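Local coordinates for ankyrin repeat domain-containing protein EMB506, chloroplastic (Arabidopsis thaliana, PDB 6JD6), which takes part in the initial differentiation of the proplastid during embryo development and is required for correct leaf and cotyledon margin development, at residues Glu101-Lys106 with Ile132-Asp137. Numbering follows the deposited sequence.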
loop_
_atom_site.group_PDB
_atom_site.type_symbol
_atom_site.label_atom_id
_atom_site.label_comp_id
_atom_site.label_asym_id
_atom_site.label_seq_id
_atom_site.Cartn_x
_atom_site.Cartn_y
_atom_site.Cartn_z
ATOM N N GLU A 101 -7.706 -22.749 18.431
ATOM C CA GLU A 101 -6.479 -22.341 19.104
ATOM C C GLU A 101 -5.553 -21.585 18.150
ATOM O O GLU A 101 -4.973 -20.560 18.514
ATOM C CB GLU A 101 -5.760 -23.562 19.683
ATOM C CG GLU A 101 -4.414 -23.251 20.313
ATOM C CD GLU A 101 -3.777 -24.469 20.954
ATOM O OE1 GLU A 101 -4.510 -25.432 21.271
ATOM O OE2 GLU A 101 -2.543 -24.464 21.144
ATOM N N LYS A 102 -5.432 -22.093 16.926
ATOM C CA LYS A 102 -4.621 -21.456 15.891
ATOM C C LYS A 102 -5.527 -20.696 14.926
ATOM O O LYS A 102 -6.709 -21.016 14.809
ATOM C CB LYS A 102 -3.815 -22.511 15.129
ATOM C CG LYS A 102 -2.965 -23.412 16.013
ATOM C CD LYS A 102 -1.834 -22.644 16.673
ATOM C CE LYS A 102 -1.015 -23.553 17.582
ATOM N NZ LYS A 102 0.141 -22.843 18.201
ATOM N N PRO A 103 -4.981 -19.681 14.237
ATOM C CA PRO A 103 -5.800 -18.933 13.275
ATOM C C PRO A 103 -6.396 -19.824 12.185
ATOM O O PRO A 103 -5.710 -20.684 11.635
ATOM C CB PRO A 103 -4.820 -17.910 12.678
ATOM C CG PRO A 103 -3.464 -18.302 13.163
ATOM C CD PRO A 103 -3.654 -19.073 14.422
ATOM N N ASN A 104 -7.680 -19.621 11.903
ATOM C CA ASN A 104 -8.389 -20.380 10.881
ATOM C C ASN A 104 -8.298 -19.651 9.546
ATOM O O ASN A 104 -9.091 -18.747 9.275
ATOM C CB ASN A 104 -9.853 -20.559 11.292
ATOM C CG ASN A 104 -10.580 -21.598 10.458
ATOM O OD1 ASN A 104 -10.456 -21.634 9.233
ATOM N ND2 ASN A 104 -11.351 -22.454 11.125
ATOM N N LEU A 105 -7.330 -20.051 8.719
ATOM C CA LEU A 105 -7.010 -19.338 7.477
ATOM C C LEU A 105 -8.205 -19.048 6.569
ATOM O O LEU A 105 -8.368 -17.922 6.101
ATOM C CB LEU A 105 -5.919 -20.068 6.681
ATOM C CG LEU A 105 -4.455 -19.845 7.081
ATOM C CD1 LEU A 105 -4.236 -18.418 7.561
ATOM C CD2 LEU A 105 -4.012 -20.831 8.143
ATOM N N LYS A 106 -9.039 -20.051 6.321
ATOM C CA LYS A 106 -10.167 -19.864 5.413
ATOM C C LYS A 106 -11.228 -18.905 5.956
ATOM O O LYS A 106 -11.890 -18.216 5.186
ATOM C CB LYS A 106 -10.807 -21.204 5.028
ATOM C CG LYS A 106 -11.586 -21.878 6.140
ATOM C CD LYS A 106 -12.777 -22.655 5.587
ATOM C CE LYS A 106 -13.721 -21.738 4.813
ATOM N NZ LYS A 106 -14.945 -22.448 4.343
ATOM N N ILE A 132 2.879 -17.550 9.809
ATOM C CA ILE A 132 3.884 -18.233 9.003
ATOM C C ILE A 132 4.361 -19.520 9.677
ATOM O O ILE A 132 4.435 -20.571 9.039
ATOM C CB ILE A 132 5.082 -17.304 8.711
ATOM C CG1 ILE A 132 4.627 -16.116 7.858
ATOM C CG2 ILE A 132 6.204 -18.067 8.014
ATOM C CD1 ILE A 132 5.669 -15.033 7.703
ATOM N N GLU A 133 4.668 -19.436 10.968
ATOM C CA GLU A 133 5.135 -20.600 11.722
ATOM C C GLU A 133 4.071 -21.691 11.853
ATOM O O GLU A 133 4.395 -22.855 12.068
ATOM C CB GLU A 133 5.652 -20.181 13.101
ATOM C CG GLU A 133 6.935 -19.365 13.044
ATOM C CD GLU A 133 7.209 -18.614 14.331
ATOM O OE1 GLU A 133 6.478 -18.838 15.319
ATOM O OE2 GLU A 133 8.153 -17.795 14.351
ATOM N N ASN A 134 2.804 -21.309 11.718
ATOM C CA ASN A 134 1.712 -22.279 11.731
ATOM C C ASN A 134 1.403 -22.863 10.353
ATOM O O ASN A 134 0.401 -23.552 10.177
ATOM C CB ASN A 134 0.447 -21.674 12.348
ATOM C CG ASN A 134 0.458 -21.723 13.863
ATOM O OD1 ASN A 134 0.720 -22.769 14.461
ATOM N ND2 ASN A 134 0.184 -20.588 14.493
ATOM N N GLY A 135 2.256 -22.576 9.374
ATOM C CA GLY A 135 2.164 -23.241 8.087
ATOM C C GLY A 135 1.788 -22.405 6.877
ATOM O O GLY A 135 1.796 -22.912 5.756
ATOM N N LEU A 136 1.449 -21.137 7.082
ATOM C CA LEU A 136 1.143 -20.262 5.954
ATOM C C LEU A 136 2.427 -19.860 5.229
ATOM O O LEU A 136 3.367 -19.358 5.845
ATOM C CB LEU A 136 0.380 -19.014 6.409
ATOM C CG LEU A 136 0.058 -18.017 5.291
ATOM C CD1 LEU A 136 -0.866 -18.646 4.251
ATOM C CD2 LEU A 136 -0.542 -16.728 5.848
ATOM N N ASP A 137 2.465 -20.095 3.923
ATOM C CA ASP A 137 3.632 -19.760 3.115
ATOM C C ASP A 137 3.888 -18.256 3.172
ATOM O O ASP A 137 2.981 -17.457 2.956
ATOM C CB ASP A 137 3.419 -20.230 1.672
ATOM C CG ASP A 137 4.589 -19.896 0.757
ATOM O OD1 ASP A 137 5.652 -19.468 1.251
ATOM O OD2 ASP A 137 4.446 -20.077 -0.469
#
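K102 and N134 share the same first torsion. In each, CG lies beside the backbone N and anti to the carbonyl carbon (chi1 -54° for K102, -83° for N134). Both CB atoms point across the gap. The K102 chain bends at chi2 and is extended from there to NZ. The two side chains cross at about a right angle. The touching is done by methylenes: K102 CD is 3.4 Å from N134 OD1 and 3.6 Å from N134 ND2. K102 NZ stays 3.8 Å from N134 OD1, too far for a hydrogen bond, though its charge may still favour the oxygen weakly. On the nitrogen side, P103 CD lies 4.1 Å from N134 ND2. That nitrogen also makes a weak hydrogen bond to N130 O, one turn back in helix 125-133, which may help set the amide's rotation.

N134 is the first residue to leave helical geometry at the end of this helix. A Schellman motif closes the helix, with G135 at C-prime. G135 N bonds I132 O at 3.0 Å, and L136 N returns to L131 O. At the backbone angles of G135 (phi 114°) a CB would press on the carbonyl O of N134, which calls for glycine. Residues 132-137 lie in the first ankyrin repeat (ANK 1, 111-140), and the turn leads out of helix 125-133. The 101-106 loop links helix 91-99 to helix 115-121 and runs past this turn.

Further along the loop the contact becomes apolar. L105 CD1 meets L136 CD2 at 4.4 Å, a loose touch of methyl groups. P103 and L105 both also rest on L131. The contact is small and lies at the surface, burying 197 Å² in all. The backbones of E101 and N104 also form hydrogen bonds with the chain of another protein.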